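Side-chain contacts in Phikz039 (Pseudomonas phage phikz, PDB 3ZBQ), which is a phage-encoded member of the tubulin family, known as PhuZ, modelled here with guanosine-5'-diphosphate in its nucleotide pocket: residues K149-V154 with V219-L224; L189-N194 with E269-D274; K213-P218 with T257-T262; S244-T247 with R251-S254. One frame throughout, in Å; residues are numbered along the deposited sequence.

Contact 1: residues K149-V154 with V219-L224; sequences KTFEGV and VQTVQL
Glu152 and Thr221 join helix 138-158 to the lead-in of strand 222-227 in the tubulin-like fold, at a place where the central sheet passes from strand 163-168 into the part that carries the C-terminal family sequence. A single carboxylate oxygen of the helix does most of the work. Glu152 OE1 takes the backbone N of Thr221 at 2.9 Å, an almost straight bond (167° at the hydrogen) that meets the oxygen nearly head-on to its C-O bond. The hydroxyl of the same residue, Thr221 OG1, donates to Glu152 OE1 at 2.8 Å from the anti side, 23° out of the carboxylate plane and from the other face than the amide. Threonine suits this place because its OG1 stands beside its own N, so both donors can converge on one acceptor. Glutamate supplies the reach: its chain bends at chi2 (83°), which swings the carboxylate round to the loop.

Next to this polar grip the packing is close. Thr221 OG1 lies 3.2 Å from Phe151 CB, and Thr221 CG2 lies 3.6 Å from the same Phe151 CB, while the phenyl ring turns inward onto Met104, Met162 and Ile164. Gln220 runs alongside Glu152, pointing the same way, its amide nearly parallel to the carboxylate and Gln220 CB 3.6 Å from Glu152 OE1. A water also links the two backbones: it donates to Val219 O at 2.7 Å, and weakly, at 3.3 Å, to Glu152 O.

Contact 2: residues L189-N194 with E269-D274; sequences LVILFN and EKYDFD
Ile191 and Tyr271 run antiparallel alongside each other, the isoleucine from the last turn of helix 175-192 and the tyrosine from the loop that leads into strand 275-281. Ile191 sets both its branches against the hydroxyl end of the phenol: CD1 comes obliquely to Tyr271 CE1 at 3.9 Å, and Ile191 CG2 sits 3.9 Å from Tyr271 OH. A beta-branched residue serves well here, since its arms gather round the CE1-CZ-OH corner. One face of that ring is covered from its own loop, with Lys270 CG 4.0 Å above the centre of the Tyr271 plane.

Asn194, just beyond the helix, meets the tyrosine from the opposite direction. With chi1 at 75° its CG is flanked by both N and C, which carries ND2 to the edge of the ring, near its plane, and 3.0 Å from Tyr271 OH. The amide plane is turned 35° from the ring, and the bond is bent (128°) and weak. Chemically, then, this surface contact relies mainly on apolar contact between Ile191 and the phenol; the weak, bent ND2 bond gives the phenol oxygen a polar partner at the rim, from an amide whose OD1 is already engaged by Glu196 N.

Contact 3: residues K213-P218 with T257-T262; sequences KHHDVP and TVLTRT
His215 reaches across to Leu259 and Thr260, and each part of its side chain finds a different neighbour. His215 CB comes first, 4.1 Å from Leu259 CD1. From there CG, anti to its own carbonyl carbon (chi1 -56°), carries the imidazole in beside the leucine. Leu259 CB then lies over one face of the ring in a CH-pi contact, 3.5 Å from the centroid of the His215 ring and only 8° off its normal. The opposite face is touched by His214 CB, offset toward the rim. Farther out, Leu259 O also lies above the ring, 3.0 Å from His215 CE1, and is not aligned with the C-H.

This is part of the C-terminal portion of the tubulin-like fold: the loop between helix 202-209 and strand 222-227 packs against the start of strand 260-265, the outermost strand at that end of the sheet in this chain. Asp216 is the centre of an inverse gamma turn, and just after it Val217 sets its CG1 3.7 Å from Leu259 CD1, so the leucine touches both an aromatic ring and a branched aliphatic chain.

At the tip, NE2 of His215 is hydrogen-bonded to Thr260 OG1 at 2.7 Å (149°), the hydroxyl lying at the ring edge in its plane. A flat, edge-bonding imidazole suits this spot because its face and its rim can be used at once. Thr260 OG1 has a second partner, a water at 2.8 Å that also lies 2.9 Å from His214 ND1, in the plane of that ring.

Contact 4: residues S244-T247 with R251-S254; sequences SLYT and RDVS
Asp252 OD2, on the residue whose CA rests on the ring of Tyr246, is gripped by two hydroxyls, those of Thr263 and Tyr265, while OD1 forms a salt bridge with Arg261. A short, charged side chain fits here because both its oxygens can be used by strand 260-265. With the carboxylate so held, the backbone of Asp252 lies over the phenol: its CA is 3.8 Å from the centroid of the Tyr246 ring and 13° off the normal, a CH-pi contact over the face. The aspartate side chain runs nearly perpendicular to that of the tyrosine. Its CG is anti to the backbone N (chi1 -180°), which brings Asp252 OD1 to 3.9 Å from Tyr246 CE1, with the carboxylate turned 18° from the ring plane.

The preceding residue extends this cover. Arg251 C also lies over the face, Arg251 O approaches Tyr246 CE2 at 3.2 Å, and Arg251 CB is 3.9 Å from Tyr246 CD2 before the chain bends away. Tyr246 closes strand 239-246, and the loop that follows carries the chain over to the neighbouring parallel strand 260-265, passing across the aromatic ring on the way.

At the far end of the ring, a water in the ring plane donates to Val253 O at 2.7 Å, and Arg261 reaches Tyr246 OH in a weak hydrogen bond. The chemistry implies a division of labour: the broad tyrosine face supports the loop backbone by dispersion and C-H contact, while the carboxylate, whose charge is probably balanced by Arg261 and whose OD2 takes two hydroxyls, ties the loop to strand 260-265.

In the fold
All four contacts lie on or beside one mixed sheet. Contact 1, nearest the centre of the molecule (about 11 Å), joins helix 138-158 to strand 222-227; there the side chain of Phe151 is about 12 Å from the bound guanosine-5'-diphosphate. Segment 213-218 of contact 3 runs directly into 219-224 of contact 1, the two centres about 16 Å apart, and contact 3 reaches edge strand 260-265. Its parallel neighbour, strand 239-246, carries contact 4, centred about 19 Å from contact 3; Arg261 to Asp252 bridges them. Contact 2 encloses contacts 3 and 4 along the chain, its centre about 12 Å from that of contact 4. Contacts 1 and 2 alternate in sequence, tying two earlier helices to the C-terminal part of the tubulin-like fold.

Contact 1: residues K149-V154 with V219-L224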
loop_
_atom_site.group_PDB
_atom_site.type_symbol
_atom_site.label_atom_id
_atom_site.label_comp_id
_atom_site.label_asym_id
_atom_site.label_seq_id
_atom_site.Cartn_x
_atom_site.Cartn_y
_atom_site.Cartn_z
ATOM N N LYS A 149 0.827 -11.812 -0.872
ATOM C CA LYS A 149 1.053 -12.647 -2.043
ATOM C C LYS A 149 0.844 -11.863 -3.330
ATOM O O LYS A 149 1.578 -12.057 -4.308
ATOM C CB LYS A 149 0.130 -13.871 -2.000
ATOM C CG LYS A 149 0.573 -14.932 -0.998
ATOM C CD LYS A 149 -0.531 -15.966 -0.801
ATOM C CE LYS A 149 -0.185 -16.976 0.289
ATOM N NZ LYS A 149 0.975 -17.823 -0.078
ATOM N N THR A 150 -0.142 -10.968 -3.323
ATOM C CA THR A 150 -0.424 -10.107 -4.473
ATOM C C THR A 150 0.796 -9.240 -4.834
ATOM O O THR A 150 1.120 -9.082 -6.006
ATOM C CB THR A 150 -1.652 -9.222 -4.199
ATOM O OG1 THR A 150 -2.834 -10.056 -4.142
ATOM C CG2 THR A 150 -1.821 -8.145 -5.271
ATOM N N PHE A 151 1.461 -8.677 -3.829
ATOM C CA PHE A 151 2.652 -7.849 -4.088
ATOM C C PHE A 151 3.678 -8.637 -4.882
ATOM O O PHE A 151 4.355 -8.107 -5.766
ATOM C CB PHE A 151 3.297 -7.392 -2.779
ATOM C CG PHE A 151 2.377 -6.611 -1.872
ATOM C CD1 PHE A 151 1.287 -5.906 -2.381
ATOM C CD2 PHE A 151 2.625 -6.566 -0.506
ATOM C CE1 PHE A 151 0.450 -5.180 -1.537
ATOM C CE2 PHE A 151 1.791 -5.840 0.351
ATOM C CZ PHE A 151 0.708 -5.144 -0.167
ATOM N N GLU A 152 3.808 -9.912 -4.546
ATOM C CA GLU A 152 4.764 -10.784 -5.215
ATOM C C GLU A 152 4.299 -11.072 -6.635
ATOM O O GLU A 152 5.103 -11.071 -7.572
ATOM C CB GLU A 152 4.922 -12.083 -4.424
ATOM C CG GLU A 152 6.247 -12.811 -4.633
ATOM C CD GLU A 152 7.382 -12.260 -3.769
ATOM O OE1 GLU A 152 7.514 -11.023 -3.648
ATOM O OE2 GLU A 152 8.161 -13.071 -3.215
ATOM N N GLY A 153 2.997 -11.305 -6.786
ATOM C CA GLY A 153 2.399 -11.550 -8.090
ATOM C C GLY A 153 2.496 -10.337 -9.004
ATOM O O GLY A 153 2.799 -10.463 -10.197
ATOM N N VAL A 154 2.234 -9.153 -8.453
ATOM C CA VAL A 154 2.332 -7.924 -9.238
ATOM C C VAL A 154 3.791 -7.648 -9.633
ATOM O O VAL A 154 4.065 -7.220 -10.758
ATOM C CB VAL A 154 1.704 -6.713 -8.496
ATOM C CG1 VAL A 154 2.062 -5.401 -9.192
ATOM C CG2 VAL A 154 0.179 -6.879 -8.399
ATOM N N VAL A 219 13.360 -10.212 -9.067
ATOM C CA VAL A 219 12.264 -9.272 -9.263
ATOM C C VAL A 219 11.108 -9.728 -8.378
ATOM O O VAL A 219 10.391 -10.679 -8.698
ATOM C CB VAL A 219 11.844 -9.168 -10.736
ATOM C CG1 VAL A 219 10.603 -8.290 -10.879
ATOM C CG2 VAL A 219 12.996 -8.581 -11.561
ATOM N N GLN A 220 10.957 -9.054 -7.244
ATOM C CA GLN A 220 10.035 -9.501 -6.204
ATOM C C GLN A 220 9.676 -8.319 -5.309
ATOM O O GLN A 220 10.210 -7.226 -5.487
ATOM C CB GLN A 220 10.692 -10.608 -5.369
ATOM C CG GLN A 220 11.845 -10.101 -4.536
ATOM C CD GLN A 220 12.534 -11.189 -3.728
ATOM O OE1 GLN A 220 12.210 -12.368 -3.842
ATOM N NE2 GLN A 220 13.504 -10.787 -2.911
ATOM N N THR A 221 8.780 -8.528 -4.348
ATOM C CA THR A 221 8.387 -7.447 -3.444
ATOM C C THR A 221 9.591 -6.969 -2.641
ATOM O O THR A 221 10.402 -7.777 -2.162
ATOM C CB THR A 221 7.281 -7.885 -2.471
ATOM O OG1 THR A 221 6.269 -8.599 -3.190
ATOM C CG2 THR A 221 6.642 -6.668 -1.803
ATOM N N VAL A 222 9.725 -5.653 -2.516
ATOM C CA VAL A 222 10.737 -5.090 -1.653
ATOM C C VAL A 222 10.096 -4.105 -0.691
ATOM O O VAL A 222 8.980 -3.625 -0.922
ATOM C CB VAL A 222 11.852 -4.421 -2.475
ATOM C CG1 VAL A 222 12.635 -5.485 -3.229
ATOM C CG2 VAL A 222 11.250 -3.400 -3.439
ATOM N N GLN A 223 10.778 -3.837 0.415
ATOM C CA GLN A 223 10.206 -2.967 1.435
ATOM C C GLN A 223 10.916 -1.616 1.525
ATOM O O GLN A 223 12.151 -1.541 1.506
ATOM C CB GLN A 223 10.211 -3.681 2.792
ATOM C CG GLN A 223 9.505 -2.924 3.890
ATOM C CD GLN A 223 9.117 -3.822 5.041
ATOM O OE1 GLN A 223 9.199 -5.048 4.935
ATOM N NE2 GLN A 223 8.706 -3.225 6.146
ATOM N N LEU A 224 10.126 -0.547 1.608
ATOM C CA LEU A 224 10.659 0.805 1.725
ATOM C C LEU A 224 10.594 1.282 3.163
ATOM O O LEU A 224 9.522 1.280 3.785
ATOM C CB LEU A 224 9.881 1.781 0.840
ATOM C CG LEU A 224 10.156 3.254 1.123
ATOM C CD1 LEU A 224 11.594 3.594 0.689
ATOM C CD2 LEU A 224 9.158 4.105 0.371
HETATM O O HOH W 1 8.329 -11.943 -7.512
#

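Contact 2: residues L189-N194 with E269-D274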
loop_
_atom_site.group_PDB
_atom_site.type_symbol
_atom_site.label_atom_id
_atom_site.label_comp_id
_atom_site.label_asym_id
_atom_site.label_seq_id
_atom_site.Cartn_x
_atom_site.Cartn_y
_atom_site.Cartn_z
ATOM N N LEU A 189 7.812 11.492 1.413
ATOM C CA LEU A 189 7.851 11.060 0.021
ATOM C C LEU A 189 7.580 12.210 -0.946
ATOM O O LEU A 189 8.292 12.373 -1.947
ATOM C CB LEU A 189 6.859 9.909 -0.197
ATOM C CG LEU A 189 7.304 8.546 0.358
ATOM C CD1 LEU A 189 6.204 7.501 0.141
ATOM C CD2 LEU A 189 8.625 8.088 -0.277
ATOM N N VAL A 190 6.560 13.012 -0.646
ATOM C CA VAL A 190 6.253 14.175 -1.478
ATOM C C VAL A 190 7.469 15.107 -1.594
ATOM O O VAL A 190 7.789 15.583 -2.688
ATOM C CB VAL A 190 5.022 14.931 -0.949
ATOM C CG1 VAL A 190 4.902 16.280 -1.620
ATOM C CG2 VAL A 190 3.757 14.103 -1.183
ATOM N N ILE A 191 8.148 15.363 -0.476
ATOM C CA ILE A 191 9.396 16.146 -0.503
ATOM C C ILE A 191 10.467 15.472 -1.370
ATOM O O ILE A 191 11.100 16.124 -2.230
ATOM C CB ILE A 191 9.955 16.372 0.932
ATOM C CG1 ILE A 191 9.014 17.259 1.754
ATOM C CG2 ILE A 191 11.359 16.985 0.894
ATOM C CD1 ILE A 191 9.375 17.339 3.226
ATOM N N LEU A 192 10.695 14.178 -1.145
ATOM C CA LEU A 192 11.700 13.442 -1.924
ATOM C C LEU A 192 11.480 13.595 -3.420
ATOM O O LEU A 192 12.433 13.780 -4.183
ATOM C CB LEU A 192 11.703 11.949 -1.567
ATOM C CG LEU A 192 12.706 11.096 -2.363
ATOM C CD1 LEU A 192 14.145 11.565 -2.096
ATOM C CD2 LEU A 192 12.555 9.598 -2.054
ATOM N N PHE A 193 10.216 13.563 -3.827
ATOM C CA PHE A 193 9.853 13.543 -5.243
ATOM C C PHE A 193 9.582 14.930 -5.842
ATOM O O PHE A 193 9.177 15.034 -7.002
ATOM C CB PHE A 193 8.586 12.688 -5.430
ATOM C CG PHE A 193 8.745 11.232 -5.061
ATOM C CD1 PHE A 193 9.969 10.589 -5.161
ATOM C CD2 PHE A 193 7.635 10.496 -4.635
ATOM C CE1 PHE A 193 10.102 9.240 -4.831
ATOM C CE2 PHE A 193 7.759 9.139 -4.310
ATOM C CZ PHE A 193 8.984 8.510 -4.407
ATOM N N ASN A 194 9.783 15.995 -5.072
ATOM C CA ASN A 194 9.300 17.306 -5.518
ATOM C C ASN A 194 10.165 17.990 -6.604
ATOM O O ASN A 194 9.818 19.068 -7.108
ATOM C CB ASN A 194 8.996 18.238 -4.332
ATOM C CG ASN A 194 10.253 18.810 -3.664
ATOM O OD1 ASN A 194 11.361 18.744 -4.200
ATOM N ND2 ASN A 194 10.071 19.393 -2.484
ATOM N N GLU A 269 17.604 26.493 3.905
ATOM C CA GLU A 269 16.848 27.680 4.271
ATOM C C GLU A 269 15.369 27.331 4.397
ATOM O O GLU A 269 14.653 27.887 5.228
ATOM C CB GLU A 269 17.037 28.726 3.182
ATOM C CG GLU A 269 16.582 30.122 3.508
ATOM C CD GLU A 269 17.002 31.105 2.423
ATOM O OE1 GLU A 269 18.132 31.633 2.498
ATOM O OE2 GLU A 269 16.211 31.322 1.482
ATOM N N LYS A 270 14.912 26.415 3.551
ATOM C CA LYS A 270 13.516 25.981 3.588
ATOM C C LYS A 270 13.289 24.845 4.573
ATOM O O LYS A 270 12.263 24.806 5.258
ATOM C CB LYS A 270 13.036 25.565 2.193
ATOM C CG LYS A 270 11.574 25.093 2.137
ATOM C CD LYS A 270 11.170 24.767 0.697
ATOM C CE LYS A 270 9.736 24.246 0.631
ATOM N NZ LYS A 270 9.319 23.900 -0.764
ATOM N N TYR A 271 14.241 23.919 4.651
ATOM C CA TYR A 271 13.995 22.666 5.365
ATOM C C TYR A 271 14.686 22.549 6.728
ATOM O O TYR A 271 15.888 22.779 6.852
ATOM C CB TYR A 271 14.348 21.469 4.478
ATOM C CG TYR A 271 13.420 21.294 3.298
ATOM C CD1 TYR A 271 12.128 20.802 3.475
ATOM C CD2 TYR A 271 13.830 21.617 2.011
ATOM C CE1 TYR A 271 11.279 20.641 2.402
ATOM C CE2 TYR A 271 12.984 21.459 0.929
ATOM C CZ TYR A 271 11.710 20.965 1.138
ATOM O OH TYR A 271 10.866 20.801 0.067
ATOM N N ASP A 272 13.910 22.181 7.744
ATOM C CA ASP A 272 14.412 22.053 9.111
ATOM C C ASP A 272 14.644 20.579 9.457
ATOM O O ASP A 272 14.267 20.107 10.532
ATOM C CB ASP A 272 13.406 22.680 10.095
ATOM C CG ASP A 272 13.863 22.601 11.549
ATOM O OD1 ASP A 272 15.033 22.937 11.836
ATOM O OD2 ASP A 272 13.046 22.174 12.395
ATOM N N PHE A 273 15.220 19.832 8.524
ATOM C CA PHE A 273 15.673 18.481 8.836
ATOM C C PHE A 273 17.144 18.374 8.505
ATOM O O PHE A 273 17.649 19.097 7.650
ATOM C CB PHE A 273 14.845 17.391 8.125
ATOM C CG PHE A 273 14.986 17.373 6.620
ATOM C CD1 PHE A 273 16.006 16.654 6.007
ATOM C CD2 PHE A 273 14.059 18.026 5.818
ATOM C CE1 PHE A 273 16.123 16.622 4.622
ATOM C CE2 PHE A 273 14.166 18.003 4.439
ATOM C CZ PHE A 273 15.202 17.302 3.835
ATOM N N ASP A 274 17.838 17.502 9.216
ATOM C CA ASP A 274 19.237 17.252 8.943
ATOM C C ASP A 274 19.334 16.329 7.728
ATOM O O ASP A 274 19.920 16.680 6.701
ATOM C CB ASP A 274 19.888 16.626 10.175
ATOM C CG ASP A 274 21.290 16.131 9.909
ATOM O OD1 ASP A 274 22.005 16.761 9.099
ATOM O OD2 ASP A 274 21.673 15.110 10.519
#

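Contact 3: residues K213-P218 with T257-T262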
loop_
_atom_site.group_PDB
_atom_site.type_symbol
_atom_site.label_atom_id
_atom_site.label_comp_id
_atom_site.label_asym_id
_atom_site.label_seq_id
_atom_site.Cartn_x
_atom_site.Cartn_y
_atom_site.Cartn_z
ATOM N N LYS A 213 17.162 -2.856 -12.818
ATOM C CA LYS A 213 17.708 -2.599 -14.148
ATOM C C LYS A 213 19.222 -2.774 -14.161
ATOM O O LYS A 213 19.822 -2.972 -15.218
ATOM C CB LYS A 213 17.371 -1.171 -14.608
ATOM C CG LYS A 213 15.916 -0.928 -15.014
ATOM C CD LYS A 213 15.563 0.565 -14.911
ATOM C CE LYS A 213 16.240 1.405 -15.991
ATOM N NZ LYS A 213 15.765 2.829 -15.945
ATOM N N HIS A 214 19.837 -2.713 -12.982
ATOM C CA HIS A 214 21.291 -2.613 -12.888
ATOM C C HIS A 214 21.920 -3.645 -11.968
ATOM O O HIS A 214 23.143 -3.692 -11.825
ATOM C CB HIS A 214 21.664 -1.194 -12.438
ATOM C CG HIS A 214 21.036 -0.134 -13.280
ATOM N ND1 HIS A 214 20.218 0.845 -12.764
ATOM C CD2 HIS A 214 21.066 0.065 -14.621
ATOM C CE1 HIS A 214 19.786 1.617 -13.746
ATOM N NE2 HIS A 214 20.291 1.168 -14.882
ATOM N N HIS A 215 21.089 -4.471 -11.337
ATOM C CA HIS A 215 21.605 -5.436 -10.374
ATOM C C HIS A 215 20.948 -6.789 -10.529
ATOM O O HIS A 215 19.767 -6.884 -10.850
ATOM C CB HIS A 215 21.421 -4.929 -8.936
ATOM C CG HIS A 215 22.038 -3.588 -8.694
ATOM N ND1 HIS A 215 23.402 -3.409 -8.563
ATOM C CD2 HIS A 215 21.486 -2.355 -8.594
ATOM C CE1 HIS A 215 23.659 -2.127 -8.381
ATOM N NE2 HIS A 215 22.513 -1.464 -8.397
ATOM N N ASP A 216 21.732 -7.831 -10.284
ATOM C CA ASP A 216 21.243 -9.192 -10.357
ATOM C C ASP A 216 20.500 -9.514 -9.065
ATOM O O ASP A 216 21.025 -10.205 -8.191
ATOM C CB ASP A 216 22.414 -10.157 -10.552
ATOM C CG ASP A 216 21.961 -11.589 -10.766
ATOM O OD1 ASP A 216 20.761 -11.803 -11.052
ATOM O OD2 ASP A 216 22.810 -12.500 -10.653
ATOM N N VAL A 217 19.291 -8.977 -8.941
ATOM C CA VAL A 217 18.445 -9.236 -7.785
ATOM C C VAL A 217 17.130 -9.826 -8.259
ATOM O O VAL A 217 16.702 -9.570 -9.389
ATOM C CB VAL A 217 18.169 -7.946 -6.972
ATOM C CG1 VAL A 217 19.414 -7.504 -6.240
ATOM C CG2 VAL A 217 17.649 -6.838 -7.881
ATOM N N PRO A 218 16.474 -10.628 -7.401
ATOM C CA PRO A 218 15.188 -11.202 -7.800
ATOM C C PRO A 218 14.173 -10.093 -8.024
ATOM O O PRO A 218 14.142 -9.133 -7.247
ATOM C CB PRO A 218 14.766 -12.017 -6.573
ATOM C CG PRO A 218 16.018 -12.232 -5.778
ATOM C CD PRO A 218 16.879 -11.033 -6.043
ATOM N N THR A 257 27.257 -0.567 2.903
ATOM C CA THR A 257 27.299 -1.184 1.582
ATOM C C THR A 257 25.885 -1.293 1.009
ATOM O O THR A 257 24.963 -1.748 1.690
ATOM C CB THR A 257 27.901 -2.588 1.663
ATOM O OG1 THR A 257 29.191 -2.522 2.286
ATOM C CG2 THR A 257 28.051 -3.166 0.284
ATOM N N VAL A 258 25.716 -0.875 -0.241
ATOM C CA VAL A 258 24.396 -0.807 -0.854
ATOM C C VAL A 258 24.562 -0.917 -2.362
ATOM O O VAL A 258 25.627 -0.569 -2.898
ATOM C CB VAL A 258 23.654 0.499 -0.426
ATOM C CG1 VAL A 258 24.271 1.733 -1.087
ATOM C CG2 VAL A 258 22.163 0.412 -0.727
ATOM N N LEU A 259 23.546 -1.418 -3.059
ATOM C CA LEU A 259 23.697 -1.663 -4.501
ATOM C C LEU A 259 23.549 -0.385 -5.328
ATOM O O LEU A 259 24.363 -0.109 -6.207
ATOM C CB LEU A 259 22.726 -2.735 -4.994
ATOM C CG LEU A 259 22.805 -4.066 -4.235
ATOM C CD1 LEU A 259 21.894 -5.099 -4.862
ATOM C CD2 LEU A 259 24.244 -4.579 -4.216
ATOM N N THR A 260 22.505 0.384 -5.036
ATOM C CA THR A 260 22.293 1.684 -5.658
ATOM C C THR A 260 22.146 2.762 -4.578
ATOM O O THR A 260 21.471 2.556 -3.569
ATOM C CB THR A 260 21.066 1.665 -6.600
ATOM O OG1 THR A 260 21.386 0.926 -7.782
ATOM C CG2 THR A 260 20.646 3.076 -7.002
ATOM N N ARG A 261 22.820 3.893 -4.773
ATOM C CA ARG A 261 22.673 5.030 -3.866
ATOM C C ARG A 261 22.499 6.306 -4.685
ATOM O O ARG A 261 23.220 6.549 -5.663
ATOM C CB ARG A 261 23.879 5.152 -2.921
ATOM C CG ARG A 261 23.800 6.339 -1.938
ATOM C CD ARG A 261 24.905 6.297 -0.880
ATOM N NE ARG A 261 24.713 7.324 0.146
ATOM C CZ ARG A 261 25.326 8.504 0.174
ATOM N NH1 ARG A 261 26.210 8.833 -0.767
ATOM N NH2 ARG A 261 25.059 9.358 1.154
ATOM N N THR A 262 21.535 7.122 -4.292
ATOM C CA THR A 262 21.395 8.431 -4.911
ATOM C C THR A 262 21.153 9.462 -3.814
ATOM O O THR A 262 20.543 9.153 -2.782
ATOM C CB THR A 262 20.286 8.426 -5.992
ATOM O OG1 THR A 262 20.364 9.619 -6.780
ATOM C CG2 THR A 262 18.906 8.317 -5.360
HETATM O O HOH W 2 19.956 1.729 -10.003
#

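Contact 4: residues S244-T247 with R251-S254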
loop_
_atom_site.group_PDB
_atom_site.type_symbol
_atom_site.label_atom_id
_atom_site.label_comp_id
_atom_site.label_asym_id
_atom_site.label_seq_id
_atom_site.Cartn_x
_atom_site.Cartn_y
_atom_site.Cartn_z
ATOM N N SER A 244 18.992 9.444 -0.392
ATOM C CA SER A 244 19.217 10.265 0.790
ATOM C C SER A 244 19.101 11.756 0.473
ATOM O O SER A 244 19.579 12.216 -0.564
ATOM C CB SER A 244 20.592 9.968 1.396
ATOM O OG SER A 244 20.717 8.611 1.785
ATOM N N LEU A 245 18.471 12.502 1.379
ATOM C CA LEU A 245 18.446 13.961 1.305
ATOM C C LEU A 245 19.211 14.568 2.473
ATOM O O LEU A 245 19.019 14.158 3.614
ATOM C CB LEU A 245 17.009 14.472 1.341
ATOM C CG LEU A 245 16.162 14.168 0.111
ATOM C CD1 LEU A 245 14.725 14.663 0.303
ATOM C CD2 LEU A 245 16.785 14.835 -1.092
ATOM N N TYR A 246 20.071 15.543 2.183
ATOM C CA TYR A 246 20.779 16.289 3.220
ATOM C C TYR A 246 20.518 17.780 3.033
ATOM O O TYR A 246 20.435 18.257 1.899
ATOM C CB TYR A 246 22.285 16.032 3.124
ATOM C CG TYR A 246 22.660 14.572 3.176
ATOM C CD1 TYR A 246 22.684 13.800 2.013
ATOM C CD2 TYR A 246 22.994 13.963 4.379
ATOM C CE1 TYR A 246 23.024 12.459 2.053
ATOM C CE2 TYR A 246 23.337 12.626 4.429
ATOM C CZ TYR A 246 23.347 11.879 3.265
ATOM O OH TYR A 246 23.688 10.549 3.316
ATOM N N THR A 247 20.374 18.520 4.132
ATOM C CA THR A 247 20.315 19.977 4.028
ATOM C C THR A 247 21.732 20.535 4.041
ATOM O O THR A 247 21.969 21.659 3.604
ATOM C CB THR A 247 19.497 20.619 5.143
ATOM O OG1 THR A 247 19.815 19.998 6.397
ATOM C CG2 THR A 247 17.992 20.479 4.854
ATOM N N ARG A 251 27.509 16.639 4.751
ATOM C CA ARG A 251 27.094 15.450 5.503
ATOM C C ARG A 251 26.776 14.251 4.600
ATOM O O ARG A 251 26.385 13.180 5.076
ATOM C CB ARG A 251 25.864 15.768 6.358
ATOM C CG ARG A 251 25.948 17.095 7.094
ATOM C CD ARG A 251 26.071 16.892 8.592
ATOM N NE ARG A 251 25.026 16.010 9.110
ATOM C CZ ARG A 251 24.912 15.657 10.388
ATOM N NH1 ARG A 251 25.773 16.115 11.285
ATOM N NH2 ARG A 251 23.937 14.845 10.774
ATOM N N ASP A 252 26.931 14.432 3.296
ATOM C CA ASP A 252 26.676 13.346 2.362
ATOM C C ASP A 252 27.767 12.287 2.537
ATOM O O ASP A 252 28.884 12.425 2.018
ATOM C CB ASP A 252 26.636 13.898 0.936
ATOM C CG ASP A 252 26.370 12.836 -0.107
ATOM O OD1 ASP A 252 26.352 11.635 0.237
ATOM O OD2 ASP A 252 26.168 13.218 -1.282
ATOM N N VAL A 253 27.437 11.242 3.289
ATOM C CA VAL A 253 28.348 10.123 3.536
ATOM C C VAL A 253 27.578 8.814 3.436
ATOM O O VAL A 253 26.555 8.648 4.101
ATOM C CB VAL A 253 28.981 10.205 4.935
ATOM C CG1 VAL A 253 29.908 9.009 5.179
ATOM C CG2 VAL A 253 29.728 11.517 5.112
ATOM N N SER A 254 28.067 7.886 2.613
ATOM C CA SER A 254 27.414 6.584 2.465
ATOM C C SER A 254 27.312 5.876 3.816
ATOM O O SER A 254 28.260 5.874 4.604
ATOM C CB SER A 254 28.163 5.705 1.462
ATOM O OG SER A 254 27.433 4.520 1.192
HETATM O O HOH W 3 24.526 9.768 5.452
#